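Local coordinates for protein lectin (Pleurotus ostreatus, PDB 6T0Q) that binds galactose-type sugars such as N-acetyl-D-galactosamine, probably through calcium-containing sites in beta-sandwich modules resembling carbohydrate-binding modules, at residues A[220-225]-A[292-297]; A[235-240]-A[346-351]; A[249-254]-A[263-268]; A[270-275]-A[322-327]; A[275-280]-A[286-291]. All coordinates share one frame; numbering follows the deposited sequence.

Contact 1: A[220-225]-A[292-297]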
# COMPACT_ATOMS: atom_id res chain seq x y z
N LYS A 220 0.80 -12.87 -4.53
CA LYS A 220 1.94 -12.01 -4.24
C LYS A 220 1.51 -10.56 -4.41
O LYS A 220 0.95 -10.20 -5.45
CB LYS A 220 3.13 -12.32 -5.14
CG LYS A 220 4.33 -11.39 -4.97
CD LYS A 220 5.09 -11.66 -3.67
CE LYS A 220 6.29 -10.73 -3.56
NZ LYS A 220 7.02 -10.91 -2.29
N THR A 221 1.77 -9.73 -3.40
CA THR A 221 1.45 -8.31 -3.44
C THR A 221 2.73 -7.49 -3.49
O THR A 221 3.69 -7.77 -2.78
CB THR A 221 0.63 -7.91 -2.22
OG1 THR A 221 -0.62 -8.61 -2.25
CG2 THR A 221 0.35 -6.40 -2.20
N VAL A 222 2.74 -6.47 -4.34
CA VAL A 222 3.80 -5.47 -4.34
C VAL A 222 3.18 -4.14 -3.95
O VAL A 222 2.18 -3.72 -4.54
CB VAL A 222 4.51 -5.38 -5.71
CG1 VAL A 222 5.63 -4.34 -5.67
CG2 VAL A 222 5.08 -6.76 -6.09
N ASN A 223 3.75 -3.49 -2.93
CA ASN A 223 3.13 -2.25 -2.42
C ASN A 223 4.27 -1.34 -1.96
O ASN A 223 4.63 -1.29 -0.78
CB ASN A 223 2.13 -2.56 -1.30
CG ASN A 223 1.59 -1.32 -0.61
OD1 ASN A 223 1.36 -1.34 0.60
ND2 ASN A 223 1.37 -0.24 -1.37
N GLN A 224 4.85 -0.61 -2.91
CA GLN A 224 5.85 0.42 -2.59
C GLN A 224 5.09 1.75 -2.47
O GLN A 224 4.92 2.48 -3.45
CB GLN A 224 6.93 0.49 -3.67
CG GLN A 224 7.62 -0.84 -3.97
CD GLN A 224 8.57 -1.28 -2.86
OE1 GLN A 224 8.93 -0.51 -1.98
NE2 GLN A 224 9.00 -2.55 -2.92
N CYS A 225 4.62 2.06 -1.26
CA CYS A 225 3.72 3.20 -1.10
C CYS A 225 4.39 4.55 -1.34
O CYS A 225 3.68 5.56 -1.40
CB CYS A 225 3.06 3.19 0.30
SG CYS A 225 4.18 3.04 1.72
N ILE A 292 8.23 -11.51 -12.83
CA ILE A 292 7.45 -10.29 -13.00
C ILE A 292 8.38 -9.10 -12.87
O ILE A 292 9.11 -9.00 -11.88
CB ILE A 292 6.31 -10.18 -11.97
CG1 ILE A 292 5.35 -11.36 -12.06
CG2 ILE A 292 5.58 -8.84 -12.13
CD1 ILE A 292 4.45 -11.49 -10.83
N LEU A 293 8.35 -8.20 -13.84
CA LEU A 293 9.09 -6.94 -13.74
C LEU A 293 8.10 -5.79 -13.74
O LEU A 293 7.25 -5.70 -14.63
CB LEU A 293 10.10 -6.78 -14.88
CG LEU A 293 11.08 -5.62 -14.64
CD1 LEU A 293 12.43 -5.98 -15.21
CD2 LEU A 293 10.58 -4.35 -15.29
N ILE A 294 8.24 -4.90 -12.75
CA ILE A 294 7.39 -3.73 -12.60
C ILE A 294 8.23 -2.49 -12.85
O ILE A 294 9.34 -2.38 -12.32
CB ILE A 294 6.76 -3.70 -11.19
CG1 ILE A 294 5.80 -4.88 -11.03
CG2 ILE A 294 6.07 -2.39 -10.94
CD1 ILE A 294 5.47 -5.17 -9.58
N THR A 295 7.73 -1.57 -13.66
CA THR A 295 8.42 -0.31 -13.91
C THR A 295 7.83 0.80 -13.04
O THR A 295 6.63 0.83 -12.78
CB THR A 295 8.34 0.10 -15.38
OG1 THR A 295 6.97 0.17 -15.79
CG2 THR A 295 9.06 -0.92 -16.28
N TYR A 296 8.70 1.71 -12.61
CA TYR A 296 8.31 2.85 -11.80
C TYR A 296 8.56 4.16 -12.54
O TYR A 296 9.42 4.24 -13.42
CB TYR A 296 9.06 2.85 -10.47
CG TYR A 296 8.61 1.72 -9.58
CD1 TYR A 296 7.43 1.81 -8.86
CD2 TYR A 296 9.35 0.54 -9.50
CE1 TYR A 296 6.99 0.77 -8.06
CE2 TYR A 296 8.92 -0.52 -8.69
CZ TYR A 296 7.74 -0.39 -7.98
OH TYR A 296 7.30 -1.42 -7.17
N SER A 297 7.80 5.20 -12.16
CA SER A 297 7.84 6.47 -12.87
C SER A 297 9.18 7.18 -12.74
O SER A 297 9.47 8.06 -13.55
CB SER A 297 6.73 7.41 -12.37
OG SER A 297 6.98 7.75 -11.02
O HOH W 1 4.68 -0.81 -6.02

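Contact 2: A[235-240]-A[346-351]. With CA (calcium ion), chain G.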
# COMPACT_ATOMS: atom_id res chain seq x y z
N LEU A 235 5.98 -13.24 -17.05
CA LEU A 235 6.29 -14.48 -17.74
C LEU A 235 5.89 -15.63 -16.83
O LEU A 235 6.29 -15.65 -15.66
CB LEU A 235 7.78 -14.54 -18.06
CG LEU A 235 8.25 -15.83 -18.72
CD1 LEU A 235 7.62 -15.95 -20.09
CD2 LEU A 235 9.78 -15.83 -18.81
N ILE A 236 5.10 -16.59 -17.33
CA ILE A 236 4.54 -17.62 -16.45
C ILE A 236 4.36 -18.94 -17.19
O ILE A 236 4.05 -18.97 -18.39
CB ILE A 236 3.21 -17.13 -15.84
CG1 ILE A 236 2.60 -18.17 -14.89
CG2 ILE A 236 2.20 -16.77 -16.94
CD1 ILE A 236 1.45 -17.54 -14.05
N ALA A 237 4.55 -20.04 -16.47
CA ALA A 237 4.23 -21.38 -16.95
C ALA A 237 3.85 -22.24 -15.76
O ALA A 237 4.23 -21.96 -14.63
CB ALA A 237 5.40 -22.01 -17.72
N ALA A 238 3.09 -23.31 -16.03
CA ALA A 238 2.66 -24.20 -14.96
C ALA A 238 2.48 -25.62 -15.48
O ALA A 238 2.13 -25.84 -16.64
CB ALA A 238 1.34 -23.74 -14.31
N ASP A 239 2.72 -26.58 -14.58
CA ASP A 239 2.37 -27.98 -14.76
C ASP A 239 1.25 -28.27 -13.76
O ASP A 239 1.52 -28.37 -12.56
CB ASP A 239 3.60 -28.86 -14.50
CG ASP A 239 3.35 -30.34 -14.80
OD1 ASP A 239 2.19 -30.75 -15.01
OD2 ASP A 239 4.35 -31.10 -14.83
N ASP A 240 0.01 -28.42 -14.23
CA ASP A 240 -0.42 -28.56 -15.63
C ASP A 240 -0.92 -27.30 -16.32
O ASP A 240 -0.85 -27.20 -17.55
CB ASP A 240 -1.55 -29.60 -15.70
CG ASP A 240 -1.03 -31.02 -15.78
OD1 ASP A 240 -0.58 -31.42 -16.87
OD2 ASP A 240 -1.06 -31.72 -14.74
N ALA A 346 15.57 -27.19 -18.36
CA ALA A 346 15.86 -25.79 -18.67
C ALA A 346 15.41 -25.36 -20.06
O ALA A 346 15.69 -24.23 -20.45
CB ALA A 346 17.37 -25.53 -18.51
N GLY A 347 14.73 -26.23 -20.81
CA GLY A 347 14.38 -25.96 -22.20
C GLY A 347 13.13 -25.15 -22.47
O GLY A 347 12.72 -25.06 -23.63
N MET A 348 12.50 -24.55 -21.46
CA MET A 348 11.29 -23.75 -21.66
C MET A 348 11.41 -22.81 -22.86
O MET A 348 12.36 -22.03 -22.98
CB MET A 348 11.00 -22.92 -20.40
CG MET A 348 9.65 -22.19 -20.44
SD MET A 348 8.27 -23.32 -20.11
CE MET A 348 8.58 -23.71 -18.38
N VAL A 349 10.43 -22.86 -23.75
CA VAL A 349 10.33 -21.88 -24.82
C VAL A 349 9.78 -20.58 -24.25
O VAL A 349 8.64 -20.53 -23.77
CB VAL A 349 9.46 -22.39 -25.97
CG1 VAL A 349 9.32 -21.30 -27.04
CG2 VAL A 349 10.05 -23.69 -26.57
N ILE A 350 10.58 -19.52 -24.30
CA ILE A 350 10.21 -18.21 -23.75
C ILE A 350 10.00 -17.24 -24.90
O ILE A 350 10.83 -17.20 -25.82
CB ILE A 350 11.30 -17.69 -22.80
CG1 ILE A 350 11.51 -18.67 -21.63
CG2 ILE A 350 10.95 -16.28 -22.30
CD1 ILE A 350 12.77 -18.40 -20.80
N PRO A 351 8.94 -16.42 -24.89
CA PRO A 351 8.77 -15.42 -25.95
C PRO A 351 9.95 -14.46 -26.03
O PRO A 351 10.55 -14.11 -25.02
CB PRO A 351 7.48 -14.68 -25.55
CG PRO A 351 6.74 -15.67 -24.68
CD PRO A 351 7.83 -16.38 -23.92
CA CA G . 1.11 -32.56 -13.55

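Contact 3: A[249-254]-A[263-268]. With GOL (glycerol), chain K.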
# COMPACT_ATOMS: atom_id res chain seq x y z
N ALA A 249 -8.52 -8.82 -11.77
CA ALA A 249 -8.91 -8.90 -13.17
C ALA A 249 -8.16 -10.04 -13.85
O ALA A 249 -6.97 -10.25 -13.60
CB ALA A 249 -8.62 -7.58 -13.89
N THR A 250 -8.87 -10.78 -14.70
CA THR A 250 -8.26 -11.89 -15.43
C THR A 250 -7.25 -11.37 -16.43
O THR A 250 -7.56 -10.49 -17.24
CB THR A 250 -9.33 -12.70 -16.15
OG1 THR A 250 -10.32 -13.13 -15.21
CG2 THR A 250 -8.70 -13.93 -16.80
N VAL A 251 -6.03 -11.89 -16.37
CA VAL A 251 -4.99 -11.55 -17.34
C VAL A 251 -4.89 -12.59 -18.44
O VAL A 251 -4.90 -12.26 -19.62
CB VAL A 251 -3.63 -11.34 -16.64
CG1 VAL A 251 -2.53 -11.17 -17.67
CG2 VAL A 251 -3.70 -10.13 -15.75
N GLY A 252 -4.80 -13.87 -18.07
CA GLY A 252 -4.69 -14.91 -19.07
C GLY A 252 -4.57 -16.27 -18.43
O GLY A 252 -4.51 -16.41 -17.20
N SER A 253 -4.53 -17.28 -19.29
CA SER A 253 -4.48 -18.68 -18.90
C SER A 253 -3.53 -19.41 -19.83
O SER A 253 -3.32 -19.00 -20.97
CB SER A 253 -5.87 -19.33 -18.96
OG SER A 253 -6.69 -18.83 -17.94
N GLY A 254 -2.98 -20.52 -19.34
CA GLY A 254 -2.14 -21.36 -20.16
C GLY A 254 -2.22 -22.78 -19.66
O GLY A 254 -2.74 -23.05 -18.57
N TYR A 263 2.79 -11.67 -20.67
CA TYR A 263 1.70 -10.71 -20.65
C TYR A 263 2.22 -9.32 -20.30
O TYR A 263 3.19 -9.18 -19.54
CB TYR A 263 0.62 -11.09 -19.63
CG TYR A 263 0.05 -12.46 -19.85
CD1 TYR A 263 -1.01 -12.66 -20.73
CD2 TYR A 263 0.56 -13.57 -19.17
CE1 TYR A 263 -1.54 -13.93 -20.94
CE2 TYR A 263 0.03 -14.84 -19.37
CZ TYR A 263 -1.02 -15.00 -20.26
OH TYR A 263 -1.55 -16.26 -20.46
N THR A 264 1.55 -8.30 -20.83
CA THR A 264 1.80 -6.91 -20.47
C THR A 264 0.62 -6.39 -19.67
O THR A 264 -0.54 -6.58 -20.06
CB THR A 264 2.01 -6.06 -21.73
OG1 THR A 264 3.26 -6.42 -22.34
CG2 THR A 264 2.01 -4.56 -21.39
N ILE A 265 0.91 -5.74 -18.54
CA ILE A 265 -0.11 -5.11 -17.70
C ILE A 265 0.16 -3.61 -17.79
O ILE A 265 1.03 -3.11 -17.07
CB ILE A 265 -0.04 -5.58 -16.24
CG1 ILE A 265 0.14 -7.10 -16.14
CG2 ILE A 265 -1.24 -5.03 -15.43
CD1 ILE A 265 -0.98 -7.89 -16.71
N PRO A 266 -0.53 -2.87 -18.65
CA PRO A 266 -0.20 -1.46 -18.88
C PRO A 266 -0.89 -0.50 -17.92
O PRO A 266 -0.68 0.71 -18.03
CB PRO A 266 -0.70 -1.24 -20.31
CG PRO A 266 -1.94 -2.09 -20.37
CD PRO A 266 -1.65 -3.32 -19.50
N ASN A 267 -1.70 -1.01 -17.00
CA ASN A 267 -2.60 -0.18 -16.20
C ASN A 267 -2.53 -0.56 -14.73
O ASN A 267 -3.54 -0.71 -14.06
CB ASN A 267 -4.03 -0.31 -16.72
CG ASN A 267 -4.56 -1.73 -16.60
OD1 ASN A 267 -3.79 -2.69 -16.62
ND2 ASN A 267 -5.87 -1.87 -16.48
N LEU A 268 -1.31 -0.72 -14.21
CA LEU A 268 -1.13 -1.01 -12.79
C LEU A 268 -1.74 0.09 -11.92
O LEU A 268 -1.83 1.25 -12.33
CB LEU A 268 0.35 -1.14 -12.45
CG LEU A 268 1.14 -2.31 -13.02
CD1 LEU A 268 2.59 -2.20 -12.56
CD2 LEU A 268 0.52 -3.61 -12.52
C1 GOL K . -1.71 -16.32 -24.71
O1 GOL K . -2.17 -15.15 -24.11
C2 GOL K . -2.35 -17.54 -23.96
O2 GOL K . -2.62 -17.26 -22.63
C3 GOL K . -1.32 -18.69 -24.15
O3 GOL K . -1.62 -19.66 -23.20

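Contact 4: A[270-275]-A[322-327]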
# COMPACT_ATOMS: atom_id res chain seq x y z
N PRO A 270 -1.11 2.65 -8.98
CA PRO A 270 0.17 3.33 -8.74
C PRO A 270 0.94 2.84 -7.53
O PRO A 270 2.16 3.00 -7.50
CB PRO A 270 -0.24 4.81 -8.59
CG PRO A 270 -1.70 4.79 -8.35
CD PRO A 270 -2.24 3.59 -9.06
N THR A 271 0.28 2.26 -6.51
CA THR A 271 1.00 1.89 -5.29
C THR A 271 0.78 0.46 -4.80
O THR A 271 1.62 -0.03 -4.04
CB THR A 271 0.66 2.85 -4.15
OG1 THR A 271 -0.76 2.84 -3.91
CG2 THR A 271 1.12 4.27 -4.47
N PHE A 272 -0.29 -0.23 -5.20
CA PHE A 272 -0.63 -1.51 -4.60
C PHE A 272 -1.14 -2.44 -5.69
O PHE A 272 -2.18 -2.16 -6.30
CB PHE A 272 -1.69 -1.32 -3.49
CG PHE A 272 -1.98 -2.55 -2.66
CD1 PHE A 272 -2.75 -3.60 -3.16
CD2 PHE A 272 -1.53 -2.64 -1.34
CE1 PHE A 272 -3.03 -4.72 -2.37
CE2 PHE A 272 -1.81 -3.75 -0.55
CZ PHE A 272 -2.56 -4.79 -1.07
N ASN A 273 -0.44 -3.56 -5.92
CA ASN A 273 -0.83 -4.51 -6.95
C ASN A 273 -0.66 -5.94 -6.45
O ASN A 273 0.39 -6.29 -5.91
CB ASN A 273 0.00 -4.31 -8.23
CG ASN A 273 -0.29 -2.99 -8.88
OD1 ASN A 273 -1.29 -2.85 -9.59
ND2 ASN A 273 0.55 -2.00 -8.63
N THR A 274 -1.70 -6.76 -6.66
CA THR A 274 -1.73 -8.14 -6.19
C THR A 274 -1.81 -9.08 -7.39
O THR A 274 -2.75 -9.00 -8.18
CB THR A 274 -2.91 -8.39 -5.26
OG1 THR A 274 -2.70 -7.70 -4.02
CG2 THR A 274 -3.04 -9.89 -4.97
N PHE A 275 -0.84 -9.98 -7.50
CA PHE A 275 -0.83 -11.00 -8.53
C PHE A 275 -1.36 -12.29 -7.92
O PHE A 275 -0.90 -12.70 -6.84
CB PHE A 275 0.59 -11.18 -9.08
CG PHE A 275 1.19 -9.90 -9.62
CD1 PHE A 275 1.80 -8.99 -8.78
CD2 PHE A 275 1.10 -9.60 -10.97
CE1 PHE A 275 2.33 -7.79 -9.27
CE2 PHE A 275 1.63 -8.40 -11.47
CZ PHE A 275 2.24 -7.51 -10.62
N PRO A 322 -9.14 -11.26 -5.41
CA PRO A 322 -9.20 -9.84 -5.05
C PRO A 322 -8.00 -9.38 -4.25
O PRO A 322 -7.40 -10.15 -3.48
CB PRO A 322 -10.49 -9.75 -4.21
CG PRO A 322 -11.41 -10.58 -4.98
CD PRO A 322 -10.53 -11.74 -5.52
N PRO A 323 -7.65 -8.09 -4.36
CA PRO A 323 -6.38 -7.62 -3.78
C PRO A 323 -6.34 -7.57 -2.26
O PRO A 323 -5.27 -7.84 -1.69
CB PRO A 323 -6.23 -6.21 -4.38
CG PRO A 323 -7.62 -5.82 -4.82
CD PRO A 323 -8.26 -7.10 -5.26
N LEU A 324 -7.44 -7.23 -1.58
CA LEU A 324 -7.39 -6.96 -0.15
C LEU A 324 -7.99 -8.06 0.72
O LEU A 324 -8.53 -7.78 1.79
CB LEU A 324 -8.07 -5.63 0.17
CG LEU A 324 -7.43 -4.35 -0.34
CD1 LEU A 324 -8.10 -3.15 0.32
CD2 LEU A 324 -5.94 -4.33 -0.09
N ILE A 325 -7.89 -9.32 0.30
CA ILE A 325 -8.52 -10.37 1.10
C ILE A 325 -7.72 -10.61 2.38
O ILE A 325 -6.54 -10.24 2.50
CB ILE A 325 -8.68 -11.68 0.31
CG1 ILE A 325 -7.33 -12.35 0.11
CG2 ILE A 325 -9.35 -11.42 -1.04
CD1 ILE A 325 -7.47 -13.78 -0.40
N ASP A 326 -8.39 -11.24 3.34
CA ASP A 326 -7.74 -11.73 4.54
C ASP A 326 -6.95 -12.98 4.18
O ASP A 326 -7.52 -13.99 3.75
CB ASP A 326 -8.80 -12.04 5.60
CG ASP A 326 -8.21 -12.50 6.92
OD1 ASP A 326 -6.98 -12.59 7.07
OD2 ASP A 326 -9.03 -12.76 7.84
N GLU A 327 -5.63 -12.92 4.35
CA GLU A 327 -4.76 -14.03 4.01
C GLU A 327 -4.50 -14.96 5.19
O GLU A 327 -3.58 -15.77 5.13
CB GLU A 327 -3.45 -13.51 3.42
CG GLU A 327 -3.66 -12.92 2.02
CD GLU A 327 -2.44 -12.22 1.47
OE1 GLU A 327 -1.49 -11.95 2.24
OE2 GLU A 327 -2.44 -11.93 0.25

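Contact 5: A[275-280]-A[286-291]. With NAG (2-acetamido-2-deoxy-beta-D-glucopyranose), chain B.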
# COMPACT_ATOMS: atom_id res chain seq x y z
N PHE A 275 -0.84 -9.98 -7.50
CA PHE A 275 -0.83 -11.00 -8.53
C PHE A 275 -1.36 -12.29 -7.92
O PHE A 275 -0.90 -12.70 -6.84
CB PHE A 275 0.59 -11.18 -9.08
CG PHE A 275 1.19 -9.90 -9.62
CD1 PHE A 275 1.80 -8.99 -8.78
CD2 PHE A 275 1.10 -9.60 -10.97
CE1 PHE A 275 2.33 -7.79 -9.27
CE2 PHE A 275 1.63 -8.40 -11.47
CZ PHE A 275 2.24 -7.51 -10.62
N ALA A 276 -2.32 -12.92 -8.58
CA ALA A 276 -2.92 -14.14 -8.04
C ALA A 276 -2.99 -15.21 -9.12
O ALA A 276 -3.29 -14.91 -10.28
CB ALA A 276 -4.31 -13.88 -7.46
N ILE A 277 -2.72 -16.45 -8.73
CA ILE A 277 -2.64 -17.56 -9.66
C ILE A 277 -3.51 -18.69 -9.13
O ILE A 277 -3.40 -19.07 -7.96
CB ILE A 277 -1.20 -18.06 -9.85
CG1 ILE A 277 -0.26 -16.94 -10.30
CG2 ILE A 277 -1.16 -19.22 -10.84
CD1 ILE A 277 1.23 -17.38 -10.27
N ASN A 278 -4.37 -19.23 -9.98
CA ASN A 278 -5.00 -20.52 -9.74
C ASN A 278 -4.32 -21.52 -10.67
O ASN A 278 -4.50 -21.48 -11.89
CB ASN A 278 -6.51 -20.43 -9.98
CG ASN A 278 -7.18 -21.80 -10.06
OD1 ASN A 278 -6.60 -22.83 -9.74
ND2 ASN A 278 -8.44 -21.81 -10.50
N ALA A 279 -3.51 -22.41 -10.10
CA ALA A 279 -2.80 -23.42 -10.88
C ALA A 279 -3.35 -24.79 -10.55
O ALA A 279 -3.69 -25.06 -9.39
CB ALA A 279 -1.29 -23.37 -10.61
N THR A 280 -3.46 -25.65 -11.56
CA THR A 280 -4.13 -26.94 -11.41
C THR A 280 -3.21 -28.08 -11.82
O THR A 280 -2.53 -28.01 -12.85
CB THR A 280 -5.41 -26.98 -12.25
OG1 THR A 280 -6.30 -25.95 -11.81
CG2 THR A 280 -6.11 -28.35 -12.12
N ALA A 286 3.95 -31.32 -10.15
CA ALA A 286 3.23 -30.06 -10.30
C ALA A 286 4.11 -28.89 -9.90
O ALA A 286 4.97 -29.01 -9.02
CB ALA A 286 1.95 -30.06 -9.44
N GLY A 287 3.87 -27.75 -10.53
CA GLY A 287 4.55 -26.52 -10.15
C GLY A 287 4.06 -25.37 -11.00
O GLY A 287 3.53 -25.56 -12.10
N VAL A 288 4.24 -24.16 -10.48
CA VAL A 288 4.04 -22.94 -11.25
C VAL A 288 5.28 -22.07 -11.07
O VAL A 288 5.88 -22.05 -9.98
CB VAL A 288 2.74 -22.20 -10.86
CG1 VAL A 288 2.77 -21.80 -9.41
CG2 VAL A 288 2.51 -20.95 -11.75
N ILE A 289 5.68 -21.38 -12.13
CA ILE A 289 6.87 -20.54 -12.09
C ILE A 289 6.54 -19.25 -12.83
O ILE A 289 5.78 -19.26 -13.80
CB ILE A 289 8.08 -21.26 -12.72
CG1 ILE A 289 9.37 -20.44 -12.55
CG2 ILE A 289 7.85 -21.57 -14.20
CD1 ILE A 289 10.62 -21.23 -12.97
N ALA A 290 7.07 -18.13 -12.33
CA ALA A 290 6.79 -16.84 -12.96
C ALA A 290 7.89 -15.86 -12.62
O ALA A 290 8.55 -15.96 -11.59
CB ALA A 290 5.44 -16.27 -12.53
N THR A 291 8.08 -14.90 -13.52
CA THR A 291 8.96 -13.76 -13.32
C THR A 291 8.16 -12.53 -13.67
O THR A 291 7.47 -12.51 -14.70
CB THR A 291 10.23 -13.86 -14.18
OG1 THR A 291 10.90 -15.09 -13.90
CG2 THR A 291 11.18 -12.68 -13.89
C1 NAG B . -9.17 -23.03 -10.68
C2 NAG B . -10.65 -22.87 -10.42
C3 NAG B . -11.38 -24.16 -10.78
C4 NAG B . -11.14 -24.50 -12.24
C5 NAG B . -9.64 -24.53 -12.58
C6 NAG B . -9.41 -24.50 -14.07
C7 NAG B . -11.48 -21.32 -8.72
C8 NAG B . -11.72 -21.08 -7.26
N2 NAG B . -10.93 -22.49 -9.05
O3 NAG B . -12.77 -23.98 -10.55
O4 NAG B . -11.77 -25.72 -12.26
O5 NAG B . -8.95 -23.39 -12.06
O6 NAG B . -8.73 -25.67 -14.52
O7 NAG B . -11.76 -20.48 -9.58

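Contact 1: A[220-225]-A[292-297]
Val222 and Ile294 make the apolar part of this contact, reaching toward each other tip to tip. Ile294 presents CD1, which lies 3.9 Å from Val222 CG2 and 4.0 Å from Val222 CG1, so one methyl fits against both branches of the valine. Val222 CG1 stands anti to the backbone N (chi1 -179°), a setting that also brings it to 3.7 Å from Tyr296 OH. The backbones stay far apart, with 9.2 Å between Val222 CA and Ile294 CA. Such spacing belongs to a beta sandwich: strand 214-222 lies in one antiparallel sheet, strand 287-296 in the facing one, and branched aliphatic residues suit the buried layer between them. At the margin Gln224 crosses Tyr296 at about a right angle, amide and ring planes 86° apart, and its CG comes to 3.3 Å from Tyr296 OH. The polar link between the segments is a single water. In the plane of the tyrosine ring at its edge, it donates to Tyr296 OH at 2.9 Å and accepts from Gln224 N at 3.1 Å. The hydroxyl is also hydrogen-bonded to Glu302, while Lys227 makes a cation-pi contact with the ring. Next along the chain, Cys225 forms a disulfide with Cys225 of the second subunit.

Contact 2: A[235-240]-A[346-351]
Leu235 and Ile350 cross at about a right angle where the C-terminal tail runs over one sheet of a beta sandwich. Strand 229-239 alternates its residues: Ile236 and Ala238 turn from the tail, Leu235 and Ala237 face it. Leu235 CG stands anti to the backbone N (chi1 177°), carrying the isobutyl fork out from the strand so that both methyls reach Ile350 CG2, Leu235 CD2 at 3.7 Å and CD1 at 4.0 Å. CD1 also approaches Pro351 CD obliquely at 3.9 Å. Proline suits the irregular tail, since its compact ring offers a CH2, CD, to the leucine and its nitrogen has no proton to satisfy. Farther along, Met348 bends at both chi2 (77°) and chi3 (68°), curling its thioether back onto Ala237. The small alanine suits this place, because its single methyl takes the end of the long chain, with CB 3.7 Å from Met348 CE. No hydrogen bond joins the two segments. The strand ends at a calcium site completed by Asn281, Gly283 and Pro285. Asp239 and Asp240, joined by a cis peptide bond, supply one carboxylate oxygen each, with Asp239 OD1 2.6 Å and Asp240 OD2 2.6 Å from the calcium ion.

Contact 3: A[249-254]-A[263-268]
Tyr263 lies against Val251 and Gly252 between the two sheets of a beta sandwich, near its edge; strand 261-265 belongs to one sheet and strand 249-254 is an outermost strand of the other. The short strand axes approach to 8.3 Å and run 172° apart, nearly antiparallel, without backbone bonding between them. Tyr263 comes first along the chain. Its CG is anti to the carbonyl carbon (chi1 -57°), a setting that lays the ring along strand 249-254. Near its base, Val251 CG1 approaches obliquely, 3.6 Å from Tyr263 CG. Farther out the ring passes Gly252, which has no side chain and so permits the close approach of its CA, 3.8 Å from Tyr263 CE1. Val251 and Gly252 together face Leu244 as a classic beta bulge. The phenol oxygen is hydrogen-bonded to Tyr242; Ser253 O lies close to it but at a poor angle for a bond. Two residues on, Ile265 meets Val251 at about a right angle, Ile265 CD1 being 3.7 Å from Val251 CG2. Beta-branched Val251 thus sets CG1 against both the ring and Ile265 CD1, while CG2 meets the isoleucine alone. A glycerol, probably from the crystallisation liquor, sits at the outer end of the tyrosine. Its O2 is 2.6 Å from Tyr263 OH, and two of its hydroxyls donate to Ser253 O, from O2 at 2.5 Å and from O3 at 2.9 Å.

Contact 4: A[270-275]-A[322-327]
Phe272 and Thr274, two residues apart where the chain leads into strand 273-281, meet a turn of the loop between strands 311-313 and 331-338. Phe272 comes first. With CG anti to the backbone N (chi1 -172°), its ring extends toward the turn, and Leu324 CD2 reaches it obliquely, 3.5 Å from Phe272 CZ and 3.7 Å from Phe272 CE1. A second neighbour lies at the ring edge, near its plane: Pro323 O, 3.9 Å from Phe272 CE1. There the carbonyl oxygen faces the slightly positive aromatic rim and not the electron-rich face. Asn273, between them, points away from the loop. Thr274 then faces the turn again and rests against Pro323, its CB 3.9 Å from Pro323 CA. Thr274 OG1 makes at most a weak hydrogen bond to Pro323 O at 3.5 Å; its stronger partner is Thr221 on the adjoining strand. Pro323 O is held more firmly by Arg219, which also bonds Pro322 O and forms a salt bridge with Glu327, so one guanidinium group gathers the loop. Phe272 continues outward to meet the ring of Phe272 of the second subunit, planes about 50° apart, while Pro323 packs on Leu324 of that subunit. The loop segment contains a type I beta turn, Pro322 to Ile325, with proline at its second position, where the ring-fixed phi of -71° fits, docked on a sandwich sheet at the dimer interface.

Contact 5: A[275-280]-A[286-291]
The hydrophobic core between the two sheets of a beta sandwich is represented here by Ile277, Ala279 and Val288. Strand 273-281 belongs to one sheet and strand 287-296 to the other, and the chain passes between them through a short connection that, with Asn281 at the strand end, supplies Gly283 and Pro285 to the calcium site. Ile277 and Val288 reach toward each other tip to tip. Val288 CG2 lies 4.1 Å from Ile277 CD1 and 4.2 Å from Ile277 CG2, so a single methyl is met by two ends of the isoleucine. The valine torsion explains this: CG2 is anti to the backbone N, while CG1, with chi1 at 60°, takes the crowded position between the backbone N and the carbonyl carbon. Ala279 contributes only CB, 4.2 Å from Val288 CB. Its small size fits where the two backbones draw nearer, Ala279 CA and Val288 CA being 6.9 Å apart. Phe218 touches both Ala279 and Val288, and Leu244 touches Ile277. Alternation turns Asn278 to the other side of the strand, where its ND2 is covalently bonded at 1.4 Å to C1 of an N-acetylglucosamine. Asn278, Ala279 and Thr280 form an Asn-X-Thr sequon, the signal for N-glycosylation. The strand therefore has two chemically distinct sides, an aliphatic one and a glycosylated one. Between the segments there is no hydrogen bond; van der Waals packing and the exclusion of water from buried methyls account for the attraction, which depends little on direction and more on how the methyls fit together.

Contacts 1, 3 and 5 all span the gap between the two sheets of one sandwich, whereas contacts 2 and 4 apply loops to it. Phe275, shared by contacts 4 and 5, packs on Ile292 and Ile294 and so joins them to contact 1. Contacts 2 and 5, with centres 11 Å apart, are bound by neighbouring strands, Asp239 N lying 2.8 Å from Gly287 O; contact 2 holds two ligands of the calcium, and the side chain of Ala279 in contact 5 is about 10 Å from the ion. Contacts 1 and 4, centres also 11 Å apart, both touch the second subunit. Contact 3 reaches contact 1 where Leu268 CD1 is 3.9 Å from Ile294 CG2, and contact 2 through Ile236 and Tyr263.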